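Local structure of putative laminarinase (Phanerochaete chrysosporium, 2W39) at residues V10-L15 / A47-L52; R69-R73 / I248-F253; D88-Q94 / N286-A292; D124-N128 / A172-S178. The protein probably hydrolyses beta-1,3-linked glucans such as laminarin as a secreted family 16 glycoside hydrolase of a white-rot fungus. Residues are numbered along the deposited sequence.

Interaction 1: V10-L15 / A47-L52; sequences VGSAFL and ASGDTL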
# COMPACT_ATOMS: atom_id res chain seq x y z
N VAL A 10 -16.07 -3.68 -4.71
CA VAL A 10 -15.73 -4.09 -6.07
C VAL A 10 -16.19 -2.99 -7.03
O VAL A 10 -17.30 -2.46 -6.90
CB VAL A 10 -16.46 -5.41 -6.44
CG1 VAL A 10 -16.23 -5.79 -7.90
CG2 VAL A 10 -16.02 -6.55 -5.51
N GLY A 11 -15.33 -2.63 -7.98
CA GLY A 11 -15.75 -1.74 -9.08
C GLY A 11 -16.32 -0.42 -8.61
O GLY A 11 -15.70 0.29 -7.82
N SER A 12 -17.54 -0.11 -9.05
CA SER A 12 -18.13 1.19 -8.74
C SER A 12 -18.38 1.42 -7.24
O SER A 12 -18.56 2.56 -6.82
CB SER A 12 -19.44 1.37 -9.51
OG SER A 12 -20.38 0.41 -9.10
N ALA A 13 -18.37 0.36 -6.43
CA ALA A 13 -18.58 0.52 -4.99
C ALA A 13 -17.59 1.53 -4.40
O ALA A 13 -17.93 2.27 -3.49
CB ALA A 13 -18.45 -0.81 -4.26
N PHE A 14 -16.36 1.52 -4.90
CA PHE A 14 -15.32 2.39 -4.36
C PHE A 14 -15.68 3.87 -4.49
O PHE A 14 -15.20 4.68 -3.70
CB PHE A 14 -13.98 2.14 -5.06
CG PHE A 14 -13.33 0.84 -4.68
CD1 PHE A 14 -12.50 0.76 -3.56
CD2 PHE A 14 -13.52 -0.30 -5.46
CE1 PHE A 14 -11.86 -0.43 -3.22
CE2 PHE A 14 -12.90 -1.51 -5.13
CZ PHE A 14 -12.06 -1.58 -4.01
N LEU A 15 -16.52 4.22 -5.46
CA LEU A 15 -16.90 5.62 -5.67
C LEU A 15 -17.83 6.13 -4.59
O LEU A 15 -17.95 7.34 -4.42
CB LEU A 15 -17.51 5.83 -7.06
CG LEU A 15 -16.62 5.40 -8.22
CD1 LEU A 15 -17.33 5.67 -9.56
CD2 LEU A 15 -15.24 6.07 -8.18
N ALA A 47 -13.96 2.78 -12.47
CA ALA A 47 -14.54 1.89 -11.42
C ALA A 47 -15.85 1.33 -11.91
O ALA A 47 -16.92 1.95 -11.74
CB ALA A 47 -14.72 2.64 -10.09
N SER A 48 -15.77 0.14 -12.52
CA SER A 48 -16.91 -0.49 -13.21
C SER A 48 -16.71 -2.00 -13.43
O SER A 48 -15.59 -2.48 -13.66
CB SER A 48 -17.14 0.20 -14.56
OG SER A 48 -18.40 -0.15 -15.11
N GLY A 49 -17.81 -2.76 -13.38
CA GLY A 49 -17.74 -4.22 -13.46
C GLY A 49 -16.99 -4.75 -12.24
O GLY A 49 -17.26 -4.31 -11.12
N ASP A 50 -16.02 -5.63 -12.46
CA ASP A 50 -15.20 -6.15 -11.36
C ASP A 50 -13.78 -5.56 -11.37
O ASP A 50 -12.82 -6.24 -11.00
CB ASP A 50 -15.18 -7.70 -11.35
CG ASP A 50 -14.45 -8.29 -12.54
OD1 ASP A 50 -14.25 -7.59 -13.56
OD2 ASP A 50 -14.08 -9.48 -12.46
N THR A 51 -13.67 -4.30 -11.77
CA THR A 51 -12.39 -3.63 -11.90
C THR A 51 -12.40 -2.23 -11.32
O THR A 51 -13.31 -1.43 -11.60
CB THR A 51 -11.99 -3.55 -13.39
OG1 THR A 51 -11.81 -4.88 -13.89
CG2 THR A 51 -10.69 -2.79 -13.57
N LEU A 52 -11.36 -1.93 -10.54
CA LEU A 52 -11.02 -0.57 -10.17
C LEU A 52 -9.63 -0.30 -10.72
O LEU A 52 -8.68 -1.02 -10.38
CB LEU A 52 -11.02 -0.40 -8.66
CG LEU A 52 -10.56 0.96 -8.13
CD1 LEU A 52 -11.59 2.02 -8.38
CD2 LEU A 52 -10.15 0.90 -6.64
O HOH W 1 -18.97 -2.19 -10.44

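Interaction 2: R69-R73 / I248-F253; sequences RNSVR and IINLTF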
# COMPACT_ATOMS: atom_id res chain seq x y z
N ARG A 69 2.61 15.37 -11.51
CA ARG A 69 1.87 14.48 -12.39
C ARG A 69 0.55 14.10 -11.73
O ARG A 69 0.53 13.70 -10.56
CB ARG A 69 2.70 13.24 -12.74
CG ARG A 69 2.06 12.33 -13.79
CD ARG A 69 3.07 11.45 -14.51
NE ARG A 69 3.94 12.24 -15.40
CZ ARG A 69 3.56 12.81 -16.55
NH1 ARG A 69 2.32 12.65 -17.02
NH2 ARG A 69 4.43 13.54 -17.21
N ASN A 70 -0.55 14.22 -12.46
CA ASN A 70 -1.84 13.90 -11.86
C ASN A 70 -1.91 12.43 -11.46
O ASN A 70 -1.47 11.53 -12.21
CB ASN A 70 -3.00 14.17 -12.82
CG ASN A 70 -3.26 15.65 -13.04
OD1 ASN A 70 -2.81 16.51 -12.29
ND2 ASN A 70 -4.03 15.94 -14.10
N SER A 71 -2.44 12.19 -10.26
CA SER A 71 -2.58 10.85 -9.71
C SER A 71 -3.68 10.90 -8.65
O SER A 71 -4.32 11.95 -8.46
CB SER A 71 -1.25 10.39 -9.13
OG SER A 71 -1.30 9.00 -8.85
N VAL A 72 -3.86 9.78 -7.96
CA VAL A 72 -4.94 9.68 -6.99
C VAL A 72 -4.46 9.03 -5.70
O VAL A 72 -3.55 8.19 -5.69
CB VAL A 72 -6.17 8.93 -7.56
CG1 VAL A 72 -6.77 9.67 -8.77
CG2 VAL A 72 -5.85 7.48 -7.91
N ARG A 73 -5.14 9.41 -4.61
CA ARG A 73 -4.96 8.87 -3.27
C ARG A 73 -6.38 8.71 -2.72
O ARG A 73 -7.05 9.70 -2.44
CB ARG A 73 -4.13 9.84 -2.43
CG ARG A 73 -4.05 9.48 -0.95
CD ARG A 73 -2.96 10.25 -0.27
NE ARG A 73 -3.07 10.21 1.18
CZ ARG A 73 -2.05 10.35 2.02
NH1 ARG A 73 -0.80 10.38 1.58
NH2 ARG A 73 -2.27 10.39 3.33
N ILE A 248 -5.99 3.40 2.82
CA ILE A 248 -5.54 4.33 1.78
C ILE A 248 -4.85 3.54 0.68
O ILE A 248 -4.05 2.64 0.95
CB ILE A 248 -4.61 5.43 2.36
CG1 ILE A 248 -5.35 6.20 3.47
CG2 ILE A 248 -4.13 6.39 1.24
CD1 ILE A 248 -4.50 7.24 4.17
N ILE A 249 -5.17 3.88 -0.57
CA ILE A 249 -4.48 3.33 -1.74
C ILE A 249 -4.08 4.51 -2.61
O ILE A 249 -4.92 5.34 -2.95
CB ILE A 249 -5.35 2.33 -2.53
CG1 ILE A 249 -5.89 1.24 -1.61
CG2 ILE A 249 -4.54 1.75 -3.69
CD1 ILE A 249 -6.99 0.37 -2.26
N ASN A 250 -2.79 4.61 -2.95
CA ASN A 250 -2.30 5.81 -3.63
C ASN A 250 -1.16 5.51 -4.56
O ASN A 250 -0.57 4.43 -4.54
CB ASN A 250 -1.87 6.90 -2.62
CG ASN A 250 -0.62 6.52 -1.88
OD1 ASN A 250 -0.67 5.72 -0.94
ND2 ASN A 250 0.53 7.04 -2.32
N LEU A 251 -0.83 6.53 -5.36
CA LEU A 251 0.38 6.50 -6.16
C LEU A 251 0.97 7.91 -6.15
O LEU A 251 0.36 8.85 -6.66
CB LEU A 251 0.06 6.07 -7.59
CG LEU A 251 1.19 6.25 -8.62
CD1 LEU A 251 2.43 5.44 -8.25
CD2 LEU A 251 0.68 5.91 -10.02
N THR A 252 2.15 8.05 -5.54
CA THR A 252 2.92 9.28 -5.67
C THR A 252 4.16 9.02 -6.54
O THR A 252 4.39 7.89 -6.99
CB THR A 252 3.24 9.93 -4.29
OG1 THR A 252 3.67 11.28 -4.54
CG2 THR A 252 4.30 9.18 -3.49
N PHE A 253 4.93 10.08 -6.80
CA PHE A 253 6.15 9.99 -7.61
C PHE A 253 7.25 10.77 -6.93
O PHE A 253 6.99 11.85 -6.39
CB PHE A 253 5.95 10.56 -9.03
CG PHE A 253 4.66 10.16 -9.67
CD1 PHE A 253 3.57 11.02 -9.66
CD2 PHE A 253 4.52 8.90 -10.26
CE1 PHE A 253 2.34 10.64 -10.24
CE2 PHE A 253 3.31 8.52 -10.84
CZ PHE A 253 2.23 9.39 -10.83

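Interaction 3: D88-Q94 / N286-A292; sequences DVRHMPQ and NAYWDIA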
# COMPACT_ATOMS: atom_id res chain seq x y z
N ASP A 88 -7.32 -7.99 -3.44
CA ASP A 88 -7.13 -8.86 -4.62
C ASP A 88 -6.65 -7.94 -5.73
O ASP A 88 -7.45 -7.16 -6.27
CB ASP A 88 -8.43 -9.59 -4.96
CG ASP A 88 -8.30 -10.53 -6.13
OD1 ASP A 88 -7.25 -10.56 -6.79
OD2 ASP A 88 -9.29 -11.24 -6.41
N VAL A 89 -5.36 -7.98 -6.03
CA VAL A 89 -4.71 -6.96 -6.85
C VAL A 89 -4.14 -7.61 -8.12
O VAL A 89 -3.27 -8.47 -8.05
CB VAL A 89 -3.56 -6.29 -6.08
CG1 VAL A 89 -2.91 -5.22 -6.96
CG2 VAL A 89 -4.07 -5.67 -4.76
N ARG A 90 -4.66 -7.19 -9.27
CA ARG A 90 -4.21 -7.70 -10.56
C ARG A 90 -2.90 -7.04 -11.01
O ARG A 90 -2.09 -7.67 -11.69
CB ARG A 90 -5.28 -7.50 -11.64
CG ARG A 90 -6.60 -8.16 -11.31
CD ARG A 90 -7.53 -8.13 -12.53
NE ARG A 90 -8.88 -8.63 -12.25
CZ ARG A 90 -9.94 -7.86 -12.04
NH1 ARG A 90 -9.85 -6.54 -12.02
NH2 ARG A 90 -11.12 -8.44 -11.83
N HIS A 91 -2.72 -5.76 -10.67
CA HIS A 91 -1.61 -4.95 -11.17
C HIS A 91 -1.36 -3.84 -10.17
O HIS A 91 -2.31 -3.29 -9.61
CB HIS A 91 -2.00 -4.36 -12.53
CG HIS A 91 -0.85 -3.81 -13.34
ND1 HIS A 91 -0.39 -2.51 -13.20
CD2 HIS A 91 -0.12 -4.36 -14.33
CE1 HIS A 91 0.58 -2.30 -14.08
NE2 HIS A 91 0.76 -3.41 -14.77
N MET A 92 -0.09 -3.51 -9.95
CA MET A 92 0.26 -2.32 -9.16
C MET A 92 1.11 -1.40 -10.02
O MET A 92 1.70 -1.81 -11.03
CB MET A 92 1.02 -2.69 -7.89
CG MET A 92 2.46 -3.15 -8.11
SD MET A 92 3.44 -3.28 -6.59
CE MET A 92 2.63 -4.68 -5.77
N PRO A 93 1.18 -0.11 -9.66
CA PRO A 93 1.97 0.77 -10.52
C PRO A 93 3.41 0.36 -10.64
O PRO A 93 4.06 -0.06 -9.67
CB PRO A 93 1.86 2.13 -9.81
CG PRO A 93 0.51 2.06 -9.08
CD PRO A 93 0.44 0.62 -8.61
N GLN A 94 3.94 0.56 -11.85
CA GLN A 94 5.37 0.39 -12.10
C GLN A 94 5.89 1.55 -12.93
O GLN A 94 5.13 2.28 -13.56
CB GLN A 94 5.68 -0.96 -12.76
CG GLN A 94 5.07 -1.11 -14.14
CD GLN A 94 5.50 -2.40 -14.80
OE1 GLN A 94 5.14 -3.49 -14.36
NE2 GLN A 94 6.26 -2.28 -15.88
N ASN A 286 2.04 2.24 -17.56
CA ASN A 286 1.90 1.08 -16.68
C ASN A 286 1.91 1.43 -15.20
O ASN A 286 1.99 0.56 -14.35
CB ASN A 286 2.92 -0.00 -17.03
CG ASN A 286 2.59 -0.67 -18.36
OD1 ASN A 286 1.42 -0.87 -18.69
ND2 ASN A 286 3.62 -0.99 -19.13
N ALA A 287 1.77 2.72 -14.91
CA ALA A 287 1.70 3.20 -13.53
C ALA A 287 0.24 3.21 -13.07
O ALA A 287 -0.35 4.27 -12.84
CB ALA A 287 2.33 4.57 -13.42
N TYR A 288 -0.33 2.01 -12.95
CA TYR A 288 -1.72 1.86 -12.53
C TYR A 288 -1.89 0.71 -11.56
O TYR A 288 -1.21 -0.32 -11.64
CB TYR A 288 -2.68 1.67 -13.73
CG TYR A 288 -2.52 0.40 -14.54
CD1 TYR A 288 -3.29 -0.73 -14.27
CD2 TYR A 288 -1.62 0.35 -15.60
CE1 TYR A 288 -3.15 -1.89 -15.05
CE2 TYR A 288 -1.47 -0.80 -16.36
CZ TYR A 288 -2.23 -1.91 -16.07
OH TYR A 288 -2.09 -3.06 -16.82
N TRP A 289 -2.83 0.90 -10.63
CA TRP A 289 -3.42 -0.19 -9.88
C TRP A 289 -4.58 -0.75 -10.68
O TRP A 289 -5.36 0.01 -11.25
CB TRP A 289 -4.01 0.35 -8.58
CG TRP A 289 -3.04 0.81 -7.52
CD1 TRP A 289 -2.67 2.10 -7.26
CD2 TRP A 289 -2.39 -0.01 -6.55
NE1 TRP A 289 -1.79 2.13 -6.19
CE2 TRP A 289 -1.63 0.85 -5.73
CE3 TRP A 289 -2.39 -1.39 -6.30
CZ2 TRP A 289 -0.87 0.37 -4.65
CZ3 TRP A 289 -1.61 -1.87 -5.24
CH2 TRP A 289 -0.87 -0.99 -4.43
N ASP A 290 -4.72 -2.08 -10.70
CA ASP A 290 -5.93 -2.75 -11.18
C ASP A 290 -6.32 -3.67 -10.04
O ASP A 290 -5.59 -4.63 -9.73
CB ASP A 290 -5.65 -3.52 -12.49
CG ASP A 290 -6.85 -4.33 -12.98
OD1 ASP A 290 -7.77 -4.61 -12.21
OD2 ASP A 290 -6.83 -4.71 -14.18
N ILE A 291 -7.42 -3.33 -9.37
CA ILE A 291 -7.86 -4.01 -8.16
C ILE A 291 -9.18 -4.71 -8.45
O ILE A 291 -10.13 -4.10 -8.96
CB ILE A 291 -7.97 -3.00 -7.01
CG1 ILE A 291 -6.55 -2.53 -6.64
CG2 ILE A 291 -8.68 -3.62 -5.80
CD1 ILE A 291 -6.49 -1.24 -5.82
N ALA A 292 -9.21 -6.02 -8.17
CA ALA A 292 -10.41 -6.83 -8.36
C ALA A 292 -11.40 -6.66 -7.21
O ALA A 292 -12.63 -6.64 -7.43
CB ALA A 292 -10.03 -8.31 -8.53
O HOH W 2 4.76 2.58 -16.27

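Interaction 4: D124-N128 / A172-S178; sequences DQSPN and ANSYGPS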
# COMPACT_ATOMS: atom_id res chain seq x y z
N ASP A 124 10.32 0.47 -8.77
CA ASP A 124 10.30 -0.92 -9.23
C ASP A 124 11.19 -1.87 -8.43
O ASP A 124 11.48 -2.98 -8.87
CB ASP A 124 10.60 -1.00 -10.75
CG ASP A 124 9.58 -0.27 -11.58
OD1 ASP A 124 8.40 -0.23 -11.20
OD2 ASP A 124 9.95 0.26 -12.66
N GLN A 125 11.62 -1.46 -7.25
CA GLN A 125 12.56 -2.26 -6.48
C GLN A 125 11.88 -3.28 -5.58
O GLN A 125 11.51 -3.00 -4.44
CB GLN A 125 13.49 -1.37 -5.65
CG GLN A 125 14.30 -0.41 -6.49
CD GLN A 125 15.14 -1.12 -7.51
OE1 GLN A 125 16.13 -1.77 -7.16
NE2 GLN A 125 14.77 -1.01 -8.78
N SER A 126 11.73 -4.50 -6.11
CA SER A 126 11.27 -5.64 -5.32
C SER A 126 12.29 -5.94 -4.22
O SER A 126 13.46 -5.56 -4.35
CB SER A 126 11.10 -6.88 -6.21
OG SER A 126 9.96 -6.78 -7.04
N PRO A 127 11.88 -6.62 -3.15
CA PRO A 127 10.54 -7.08 -2.79
C PRO A 127 9.69 -6.02 -2.09
O PRO A 127 10.14 -4.92 -1.77
CB PRO A 127 10.84 -8.22 -1.82
CG PRO A 127 12.04 -7.73 -1.08
CD PRO A 127 12.87 -7.01 -2.12
N ASN A 128 8.44 -6.39 -1.85
CA ASN A 128 7.52 -5.58 -1.08
C ASN A 128 8.04 -5.39 0.34
O ASN A 128 8.67 -6.28 0.90
CB ASN A 128 6.16 -6.28 -1.00
CG ASN A 128 5.10 -5.40 -0.40
OD1 ASN A 128 4.89 -4.29 -0.88
ND2 ASN A 128 4.46 -5.86 0.67
N ALA A 172 10.43 -12.13 -5.13
CA ALA A 172 10.42 -11.00 -6.06
C ALA A 172 9.01 -10.65 -6.52
O ALA A 172 8.69 -9.46 -6.70
CB ALA A 172 11.30 -11.28 -7.25
N ASN A 173 8.17 -11.66 -6.71
CA ASN A 173 6.84 -11.44 -7.27
C ASN A 173 5.86 -10.84 -6.28
O ASN A 173 4.69 -10.66 -6.60
CB ASN A 173 6.30 -12.71 -7.94
CG ASN A 173 6.01 -13.84 -6.95
OD1 ASN A 173 6.01 -13.64 -5.72
ND2 ASN A 173 5.76 -15.03 -7.48
N SER A 174 6.35 -10.47 -5.10
CA SER A 174 5.59 -9.65 -4.16
C SER A 174 5.44 -8.21 -4.60
O SER A 174 4.60 -7.49 -4.03
CB SER A 174 6.27 -9.67 -2.78
OG SER A 174 7.56 -9.05 -2.80
N TYR A 175 6.22 -7.76 -5.59
CA TYR A 175 6.24 -6.33 -5.88
C TYR A 175 6.65 -6.05 -7.32
O TYR A 175 7.41 -6.82 -7.93
CB TYR A 175 7.24 -5.62 -4.92
CG TYR A 175 7.14 -4.13 -5.00
CD1 TYR A 175 6.12 -3.46 -4.32
CD2 TYR A 175 7.99 -3.39 -5.82
CE1 TYR A 175 5.94 -2.08 -4.46
CE2 TYR A 175 7.83 -2.00 -5.95
CZ TYR A 175 6.80 -1.37 -5.28
OH TYR A 175 6.60 -0.02 -5.40
N GLY A 176 6.17 -4.93 -7.85
CA GLY A 176 6.79 -4.32 -9.01
C GLY A 176 6.52 -5.05 -10.31
O GLY A 176 5.54 -5.80 -10.44
N PRO A 177 7.40 -4.83 -11.30
CA PRO A 177 7.29 -5.56 -12.57
C PRO A 177 7.16 -7.08 -12.39
O PRO A 177 6.43 -7.72 -13.15
CB PRO A 177 8.60 -5.18 -13.28
CG PRO A 177 8.87 -3.77 -12.79
CD PRO A 177 8.48 -3.83 -11.32
N SER A 178 7.86 -7.65 -11.42
CA SER A 178 7.75 -9.10 -11.18
C SER A 178 6.30 -9.49 -10.80
O SER A 178 5.72 -10.42 -11.35
CB SER A 178 8.69 -9.50 -10.05
OG SER A 178 8.60 -10.87 -9.77
O HOH W 3 7.66 1.05 -7.72
O HOH W 4 9.91 -6.50 -9.80

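Interaction 1: V10-L15 / A47-L52
A47, L52 and G11 give up the most surface where the turn and short helix of V10-L15 lie on the hairpin A47-L52. The CB of A47 fits against the other segment, 3.4 Å from G11 O and 3.8 Å from L15 CG. L52 reaches across with CD2 3.7 Å from the centroid of the F14 ring and 8° off its normal, a CH-pi contact over the face. G11 sits against the hairpin backbone, its CA 3.5 Å from T51 O in a CA-H...O contact; a CB here would run into G49 O, and the phi of 56° suits glycine. No direct hydrogen bond joins the segments, but water 1 takes one from S12 N (2.9 Å) and gives one to G49 O (2.8 Å). Within A47-L52, S48 N to T51 O (3.1 Å) and T51 N to S48 O (3.3 Å) close a type II' turn with G49 at its second position: a tight two-residue beta hairpin at the margin of a sheet of the GH16 beta sandwich.

Interaction 2: R69-R73 / I248-F253
This is a short antiparallel strand pairing in the mixed sheet of the beta sandwich, where strand 246-253 runs between strands 69-76 and 98-105. The axes of 69-71 and 248-253 run at 173° but 7.7 Å apart, too far for regular pairing at that end; the chains close up towards R73 and N250, a non-hydrogen-bonded pair with CA atoms 4.1 Å apart. Next to it L251 N donates to V72 O (3.2 Å), and N250 CA to V72 O (3.4 Å) and R73 CA to I249 O (3.5 Å) add CA-H...O contacts. Where the strands diverge, a side chain bridges the gap: S71 OG donates to L251 O (2.8 Å). The F253 ring fills the widest part, its CE1 3.6 Å from R69 CB and 3.8 Å from S71 CB, with R69 O near the ring plane. On the face shared by R73 and N250, R73 CB lies 3.7 Å from N250 CB and R73 CG 3.8 Å from I248 CG2. The R73 guanidinium forms salt bridges with E21 and E107 and donates to O6 of a bound glucose, while N250 OD1 accepts from W103. Buried strand pairing thus holds R73 by its aliphatic stem, leaving its charged head to meet acidic partners and sugar in the substrate cleft.

Interaction 3: D88-Q94 / N286-A292
Backbone hydrogen bonds tie the antiparallel segments together: A292 N to D88 O (2.8 Å), D290 N to H91 O (2.9 Å) and, near the far end, Q94 N to N286 O (3.2 Å). R90 N (2.8 Å) and H91 N (3.2 Å) both donate to D290 O, so two residues face one in a classic beta bulge. Water 2 also bridges the segments, donating to Q94 O (2.8 Å), with a weak bond from N286 N (3.0 Å). Charge adds a salt bridge, R90 NH1 to D290 OD1 at 2.8 Å, with A292 CB lying over a face of the guanidinium. H91 ND1 donates to Y288 O (2.8 Å) while the H91 and Y288 rings form an offset stack, centroids 3.7 Å apart and planes at 3°. Apolar contacts gather round W289: P93 CD is 3.4 Å from the centroid of its five-membered ring and M92 CB 4.2 Å from that of its six-membered ring, both over the face, while V89 CG1 approaches the ring edge at CE3 (3.9 Å). W289 NE1 donates to N250 O, linking this strand to strand 246-253 of the facing sheet. The chemistry is two-sided: the salt bridge and ring stack lie on one side of the pairing, while W289, V89 and I291 turn to the sandwich interior. The ND1 bond implies that H91 carries a proton on that nitrogen.

Interaction 4: D124-N128 / A172-S178
The best-placed polar bond runs from N128 N to S174 OG, 3.0 Å long with an angle of 175° at the hydrogen; S174 OG in turn donates to T171 O. Beside this bond P127, after a cis peptide bond, places CB 3.5 Å from S174 OG. S126 OG lies 3.0 Å from A172 O and 2.7 Å from Y175 O, two carbonyls competing for its one proton. It also accepts a bond of 2.8 Å from water 4, which takes another from S178 N (2.9 Å). Water 3 makes a second bridge, 2.9 Å from D124 N, which donates to it, and 2.8 Å from Y175 OH. Y175 gives up more surface than any other residue here. Its CB packs 3.4 Å from N128 N, and its ring extends along the loop, with CE2 4.2 Å from D124 C. At the periphery P177 CD meets D124 CB (3.6 Å). N128 bonds back through its side chain to E120 N and I118 O of strand 115-120. Serine hydroxyls, main-chain groups and waters thus fasten an irregular loop to a 3-10 turn and the beginning of helix 176-181 around one buried tyrosine.

In the fold
Interaction 2 is the most buried; interaction 1, whose centre is about 18 Å from that of the chain, is the most peripheral; 1, 3 and 4 are partly buried. Interactions 1 and 3 reach the same sheet through neighbouring strands 51-55 and 288-297, and D50 OD2 forms a salt bridge with R90 NH2 (3.2 Å). Interaction 2 belongs to the opposing sheet and meets interaction 3 through interior packing, I249 CG2 to W289 CE2 at 3.7 Å, besides the indole hydrogen bond. Interaction 4 adjoins 3 in the loops, M92 SD lying 3.5 Å from Y175 CE1. Direct backbone pairing marks 2 and 3, whereas 1 relies on packing and one water, and 4 on hydroxyls and waters.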